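Transketolase (Campylobacter jejuni, PDB 3L84) belongs to the transketolase family of thiamine diphosphate-binding enzymes and forms a two-chain assembly, each chain built from alpha/beta domains. Local coordinates at residues F436-H441 with K481-A486; E457-F462 with T470-D475. All blocks are in the same frame, centred on the assembly; numbering follows the deposited sequence.

How the contacts relate
Contacts 1 and 2 belong to the same region, the pyrimidine-binding domain of the transketolase fold, and their centres lie about 10 Å apart. Both reach one parallel sheet, contact 1 through inner strand 436-440 and contact 2 through outermost strand 469-471. In chain order, strand 436-440 is followed by helix 458-464, then strand 469-471 and helix 476-488, so contact 2 falls between the two halves of contact 1. Direct packing joins them at two places: Ala482 CB lies 3.5 Å from Phe471 CD1, and Phe439 CE2 lies 3.6 Å from Phe462 CZ. Phe471, turned away from helix 458-464, thus rests on the helix that supplies Trp483.

Contact 1: residues F436-H441 with K481-A486; sequences FFIFTH and KAWQIA
Phe436 and Trp483 meet ring against ring, and their pairing carries most of this buried, apolar contact between strand 436-440 and helix 476-488. The six-membered part of the indole lies 5.0 Å from the Phe436 ring, centroid to centroid, with the planes inclined at 57°, a slant that is neither a parallel stack nor a T. Trp483 leads with its outer corner: CZ3 sits over one face of the phenyl ring, displaced toward the rim, and is 3.7 Å from Phe436 CG. The adjoining CH2 reaches the root of the same side chain, 3.7 Å from Phe436 CB. With CG anti to the carbonyl carbon (chi1 -49°), the Phe436 ring is carried out toward the helix, where one face receives CZ3. At the ring's edge, near its plane, Ala486 O lies 3.9 Å from Phe436 CE1 and is hydrogen-bonded to Lys434 NZ; Ala486 CB also packs against Phe436 CE1, at 4.2 Å. Two residues along the strand, Ile438 lies across the indole at roughly a right angle and touches it with the end of its longer branch, CD1 to Trp483 CZ2 at 3.9 Å. The short segments run nearly antiparallel, at 155°, with their axes 11.5 Å apart, a separation spanned by these side chains. Trp483 also stacks on Phe495 of strand 493-496 and packs against Ile347 and Leu351 of helix 340-354, while strand 436-440 lies in the parallel sheet between strands 408-414 and 493-496.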
loop_
_atom_site.group_PDB
_atom_site.type_symbol
_atom_site.label_atom_id
_atom_site.label_comp_id
_atom_site.label_asym_id
_atom_site.label_seq_id
_atom_site.Cartn_x
_atom_site.Cartn_y
_atom_site.Cartn_z
ATOM N N PHE A 436 -5.568 -9.298 -14.057
ATOM C CA PHE A 436 -6.915 -9.166 -13.487
ATOM C C PHE A 436 -6.857 -9.220 -11.974
ATOM O O PHE A 436 -6.183 -10.063 -11.396
ATOM C CB PHE A 436 -7.803 -10.290 -14.054
ATOM C CG PHE A 436 -7.703 -10.401 -15.550
ATOM C CD1 PHE A 436 -8.243 -9.441 -16.356
ATOM C CD2 PHE A 436 -6.990 -11.413 -16.140
ATOM C CE1 PHE A 436 -8.101 -9.493 -17.703
ATOM C CE2 PHE A 436 -6.853 -11.466 -17.526
ATOM C CZ PHE A 436 -7.370 -10.496 -18.291
ATOM N N PHE A 437 -7.555 -8.307 -11.331
ATOM C CA PHE A 437 -7.553 -8.161 -9.881
ATOM C C PHE A 437 -8.905 -8.557 -9.340
ATOM O O PHE A 437 -9.928 -8.020 -9.779
ATOM C CB PHE A 437 -7.184 -6.701 -9.484
ATOM C CG PHE A 437 -5.760 -6.312 -9.834
ATOM C CD1 PHE A 437 -4.774 -6.356 -8.865
ATOM C CD2 PHE A 437 -5.413 -5.960 -11.117
ATOM C CE1 PHE A 437 -3.455 -6.033 -9.196
ATOM C CE2 PHE A 437 -4.097 -5.655 -11.431
ATOM C CZ PHE A 437 -3.153 -5.701 -10.472
ATOM N N ILE A 438 -8.919 -9.478 -8.398
ATOM C CA ILE A 438 -10.151 -10.091 -7.887
ATOM C C ILE A 438 -10.264 -9.633 -6.440
ATOM O O ILE A 438 -9.440 -10.015 -5.602
ATOM C CB ILE A 438 -10.091 -11.636 -7.971
ATOM C CG1 ILE A 438 -9.690 -12.169 -9.355
ATOM C CG2 ILE A 438 -11.386 -12.251 -7.463
ATOM C CD1 ILE A 438 -10.437 -11.653 -10.471
ATOM N N PHE A 439 -11.275 -8.820 -6.145
ATOM C CA PHE A 439 -11.440 -8.218 -4.825
ATOM C C PHE A 439 -12.800 -8.594 -4.275
ATOM O O PHE A 439 -13.796 -7.990 -4.664
ATOM C CB PHE A 439 -11.313 -6.704 -4.907
ATOM C CG PHE A 439 -9.975 -6.171 -5.384
ATOM C CD1 PHE A 439 -8.777 -6.687 -4.941
ATOM C CD2 PHE A 439 -9.933 -5.097 -6.237
ATOM C CE1 PHE A 439 -7.570 -6.132 -5.361
ATOM C CE2 PHE A 439 -8.736 -4.547 -6.658
ATOM C CZ PHE A 439 -7.568 -5.067 -6.234
ATOM N N THR A 440 -12.852 -9.507 -3.318
ATOM C CA THR A 440 -14.106 -9.912 -2.730
ATOM C C THR A 440 -14.337 -9.159 -1.431
ATOM O O THR A 440 -13.504 -8.338 -0.993
ATOM C CB THR A 440 -14.196 -11.428 -2.510
ATOM O OG1 THR A 440 -13.378 -11.819 -1.400
ATOM C CG2 THR A 440 -13.777 -12.192 -3.761
ATOM N N HIS A 441 -15.486 -9.347 -0.823
ATOM C CA HIS A 441 -15.800 -8.749 0.474
ATOM C C HIS A 441 -15.819 -7.241 0.327
ATOM O O HIS A 441 -15.153 -6.486 1.024
ATOM C CB HIS A 441 -14.831 -9.246 1.538
ATOM C CG HIS A 441 -15.002 -10.694 1.866
ATOM N ND1 HIS A 441 -14.864 -11.693 0.924
ATOM C CD2 HIS A 441 -15.311 -11.305 3.030
ATOM C CE1 HIS A 441 -15.086 -12.864 1.504
ATOM N NE2 HIS A 441 -15.386 -12.652 2.775
ATOM N N LYS A 481 -20.464 -10.717 -18.360
ATOM C CA LYS A 481 -20.290 -9.671 -19.365
ATOM C C LYS A 481 -19.044 -8.824 -19.054
ATOM O O LYS A 481 -18.330 -8.407 -19.978
ATOM C CB LYS A 481 -21.554 -8.812 -19.463
ATOM C CG LYS A 481 -22.732 -9.554 -20.051
ATOM C CD LYS A 481 -24.015 -8.754 -19.894
ATOM C CE LYS A 481 -25.243 -9.396 -20.515
ATOM N NZ LYS A 481 -26.460 -8.590 -20.103
ATOM N N ALA A 482 -18.774 -8.616 -17.764
ATOM C CA ALA A 482 -17.595 -7.869 -17.346
ATOM C C ALA A 482 -16.328 -8.605 -17.777
ATOM O O ALA A 482 -15.400 -7.982 -18.274
ATOM C CB ALA A 482 -17.577 -7.680 -15.828
ATOM N N TRP A 483 -16.253 -9.922 -17.566
ATOM C CA TRP A 483 -15.099 -10.696 -18.025
ATOM C C TRP A 483 -14.930 -10.626 -19.540
ATOM O O TRP A 483 -13.804 -10.549 -20.039
ATOM C CB TRP A 483 -15.203 -12.139 -17.552
ATOM C CG TRP A 483 -14.553 -12.336 -16.211
ATOM C CD1 TRP A 483 -15.161 -12.471 -15.001
ATOM C CD2 TRP A 483 -13.135 -12.369 -15.970
ATOM N NE1 TRP A 483 -14.197 -12.632 -14.024
ATOM C CE2 TRP A 483 -12.957 -12.551 -14.587
ATOM C CE3 TRP A 483 -12.014 -12.231 -16.779
ATOM C CZ2 TRP A 483 -11.702 -12.649 -14.004
ATOM C CZ3 TRP A 483 -10.759 -12.316 -16.206
ATOM C CH2 TRP A 483 -10.601 -12.519 -14.827
ATOM N N GLN A 484 -16.036 -10.709 -20.289
ATOM C CA GLN A 484 -15.927 -10.647 -21.744
ATOM C C GLN A 484 -15.292 -9.330 -22.176
ATOM O O GLN A 484 -14.451 -9.296 -23.060
ATOM C CB GLN A 484 -17.283 -10.911 -22.404
ATOM C CG GLN A 484 -17.756 -12.354 -22.217
ATOM C CD GLN A 484 -19.176 -12.583 -22.647
ATOM O OE1 GLN A 484 -20.069 -11.847 -22.270
ATOM N NE2 GLN A 484 -19.389 -13.662 -23.434
ATOM N N ILE A 485 -15.689 -8.236 -21.531
ATOM C CA ILE A 485 -15.048 -6.947 -21.791
ATOM C C ILE A 485 -13.600 -6.931 -21.333
ATOM O O ILE A 485 -12.708 -6.492 -22.088
ATOM C CB ILE A 485 -15.828 -5.811 -21.112
ATOM C CG1 ILE A 485 -17.252 -5.713 -21.658
ATOM C CG2 ILE A 485 -15.080 -4.470 -21.265
ATOM C CD1 ILE A 485 -18.266 -5.083 -20.679
ATOM N N ALA A 486 -13.340 -7.399 -20.128
ATOM C CA ALA A 486 -11.986 -7.346 -19.588
ATOM C C ALA A 486 -10.981 -8.107 -20.450
ATOM O O ALA A 486 -9.851 -7.633 -20.657
ATOM C CB ALA A 486 -11.953 -7.906 -18.189
#

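Contact 2: residues E457-F462 with T470-D475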
loop_
_atom_site.group_PDB
_atom_site.type_symbol
_atom_site.label_atom_id
_atom_site.label_comp_id
_atom_site.label_asym_id
_atom_site.label_seq_id
_atom_site.Cartn_x
_atom_site.Cartn_y
_atom_site.Cartn_z
ATOM N N GLU A 457 -13.571 3.578 0.941
ATOM C CA GLU A 457 -12.926 4.508 0.002
ATOM C C GLU A 457 -12.243 3.836 -1.198
ATOM O O GLU A 457 -11.749 4.526 -2.098
ATOM C CB GLU A 457 -11.904 5.395 0.727
ATOM C CG GLU A 457 -10.662 4.715 1.258
ATOM C CD GLU A 457 -10.777 4.049 2.635
ATOM O OE1 GLU A 457 -11.846 3.476 2.999
ATOM O OE2 GLU A 457 -9.753 4.013 3.368
ATOM N N GLN A 458 -12.207 2.506 -1.217
ATOM C CA GLN A 458 -11.421 1.814 -2.227
ATOM C C GLN A 458 -12.002 1.902 -3.621
ATOM O O GLN A 458 -11.247 1.912 -4.597
ATOM C CB GLN A 458 -11.182 0.367 -1.801
ATOM C CG GLN A 458 -10.261 0.226 -0.586
ATOM C CD GLN A 458 -10.900 0.665 0.722
ATOM O OE1 GLN A 458 -12.098 0.491 0.919
ATOM N NE2 GLN A 458 -10.105 1.190 1.644
ATOM N N LEU A 459 -13.321 1.908 -3.754
ATOM C CA LEU A 459 -13.933 2.079 -5.063
ATOM C C LEU A 459 -13.494 3.411 -5.657
ATOM O O LEU A 459 -13.166 3.500 -6.853
ATOM C CB LEU A 459 -15.444 1.980 -4.904
ATOM C CG LEU A 459 -16.344 1.689 -6.061
ATOM C CD1 LEU A 459 -15.900 0.410 -6.806
ATOM C CD2 LEU A 459 -17.759 1.500 -5.532
ATOM N N SER A 460 -13.445 4.471 -4.871
ATOM C CA SER A 460 -12.991 5.779 -5.359
ATOM C C SER A 460 -11.554 5.708 -5.870
ATOM O O SER A 460 -11.218 6.280 -6.894
ATOM C CB SER A 460 -13.079 6.860 -4.304
ATOM O OG SER A 460 -14.404 7.176 -3.953
ATOM N N THR A 461 -10.673 5.046 -5.124
ATOM C CA THR A 461 -9.284 4.876 -5.525
ATOM C C THR A 461 -9.158 4.204 -6.875
ATOM O O THR A 461 -8.465 4.723 -7.754
ATOM C CB THR A 461 -8.506 4.069 -4.513
ATOM O OG1 THR A 461 -8.502 4.773 -3.262
ATOM C CG2 THR A 461 -7.078 3.769 -4.952
ATOM N N PHE A 462 -9.815 3.062 -7.050
ATOM C CA PHE A 462 -9.688 2.334 -8.296
ATOM C C PHE A 462 -10.342 3.058 -9.468
ATOM O O PHE A 462 -9.798 3.031 -10.575
ATOM C CB PHE A 462 -10.132 0.867 -8.136
ATOM C CG PHE A 462 -9.040 0.028 -7.633
ATOM C CD1 PHE A 462 -8.683 0.033 -6.325
ATOM C CD2 PHE A 462 -8.341 -0.771 -8.539
ATOM C CE1 PHE A 462 -7.529 -0.725 -5.899
ATOM C CE2 PHE A 462 -7.278 -1.523 -8.125
ATOM C CZ PHE A 462 -6.847 -1.463 -6.839
ATOM N N THR A 470 -13.034 -0.794 -13.401
ATOM C CA THR A 470 -13.400 -1.275 -12.079
ATOM C C THR A 470 -14.827 -1.806 -12.210
ATOM O O THR A 470 -15.794 -1.028 -12.216
ATOM C CB THR A 470 -13.314 -0.188 -11.014
ATOM O OG1 THR A 470 -11.986 0.387 -11.074
ATOM C CG2 THR A 470 -13.539 -0.727 -9.597
ATOM N N PHE A 471 -14.984 -3.115 -12.293
ATOM C CA PHE A 471 -16.300 -3.739 -12.438
ATOM C C PHE A 471 -16.875 -4.103 -11.092
ATOM O O PHE A 471 -16.189 -4.723 -10.275
ATOM C CB PHE A 471 -16.217 -4.995 -13.276
ATOM C CG PHE A 471 -15.871 -4.755 -14.703
ATOM C CD1 PHE A 471 -16.813 -4.266 -15.579
ATOM C CD2 PHE A 471 -14.593 -4.995 -15.170
ATOM C CE1 PHE A 471 -16.506 -4.085 -16.922
ATOM C CE2 PHE A 471 -14.305 -4.798 -16.515
ATOM C CZ PHE A 471 -15.271 -4.343 -17.351
ATOM N N ARG A 472 -18.124 -3.740 -10.832
ATOM C CA ARG A 472 -18.815 -4.105 -9.585
ATOM C C ARG A 472 -20.163 -4.731 -9.984
ATOM O O ARG A 472 -21.208 -4.074 -9.955
ATOM C CB ARG A 472 -18.947 -2.925 -8.661
ATOM C CG ARG A 472 -19.517 -3.229 -7.329
ATOM C CD ARG A 472 -19.367 -2.074 -6.315
ATOM N NE ARG A 472 -19.882 -2.440 -4.983
ATOM C CZ ARG A 472 -21.003 -2.021 -4.424
ATOM N NH1 ARG A 472 -21.775 -1.110 -4.972
ATOM N NH2 ARG A 472 -21.300 -2.499 -3.233
ATOM N N PRO A 473 -20.153 -6.012 -10.372
ATOM C CA PRO A 473 -21.349 -6.615 -10.958
ATOM C C PRO A 473 -22.439 -6.826 -9.925
ATOM O O PRO A 473 -22.163 -7.148 -8.765
ATOM C CB PRO A 473 -20.844 -7.951 -11.503
ATOM C CG PRO A 473 -19.651 -8.251 -10.692
ATOM C CD PRO A 473 -18.983 -6.918 -10.449
ATOM N N ALA A 474 -23.688 -6.636 -10.339
ATOM C CA ALA A 474 -24.822 -6.844 -9.470
ATOM C C ALA A 474 -25.307 -8.280 -9.469
ATOM O O ALA A 474 -26.035 -8.677 -8.537
ATOM C CB ALA A 474 -25.952 -5.931 -9.867
ATOM N N ASP A 475 -24.889 -9.085 -10.422
ATOM C CA ASP A 475 -25.329 -10.496 -10.483
ATOM C C ASP A 475 -24.351 -11.260 -11.337
ATOM O O ASP A 475 -23.388 -10.690 -11.850
ATOM C CB ASP A 475 -26.807 -10.646 -10.949
ATOM C CG ASP A 475 -27.052 -10.356 -12.408
ATOM O OD1 ASP A 475 -26.113 -10.069 -13.177
ATOM O OD2 ASP A 475 -28.245 -10.491 -12.817
#
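Helix 458-464 comes nearest to strand 469-471 where Phe462 faces Thr470, their CA atoms 6.4 Å apart, and the chain then continues past the strand toward Asp475, the N-cap of helix 476-488. Thr470 directs both branches of its side chain at the helix. Its methyl CG2 meets Leu459 CD1 at 3.8 Å, whereas OG1 lies 3.5 Å from Phe462 CB; the hydroxyl is hydrogen-bonded to Glu563 OE2. Leu459 holds CG anti to the backbone N (chi1 -161°), which carries its forked end across to two residues of the other segment: CD1 goes to Thr470, and CD2 touches Arg472 CD at 4.0 Å. Strand 469-471 borders the parallel sheet of the pyrimidine-binding domain, whose packed helices give it the alpha/beta fold of transketolases. Leu459 and the extended aliphatic stem of Arg472 cross at about a right angle, and beyond that touch the guanidinium is gripped by several partners: NE pairs with Asp442, NH2 with Glu536, and NH1 with Ser533 OG. These bonds probably fix the rotation of the group and balance its charge within the buried interior. Just ahead of the helix, Glu457 OE2 forms salt bridges with Lys422 and Arg426 of the second subunit; within the helix, Thr461 OG1 is hydrogen-bonded to Thr461 OG1 of the same neighbouring chain.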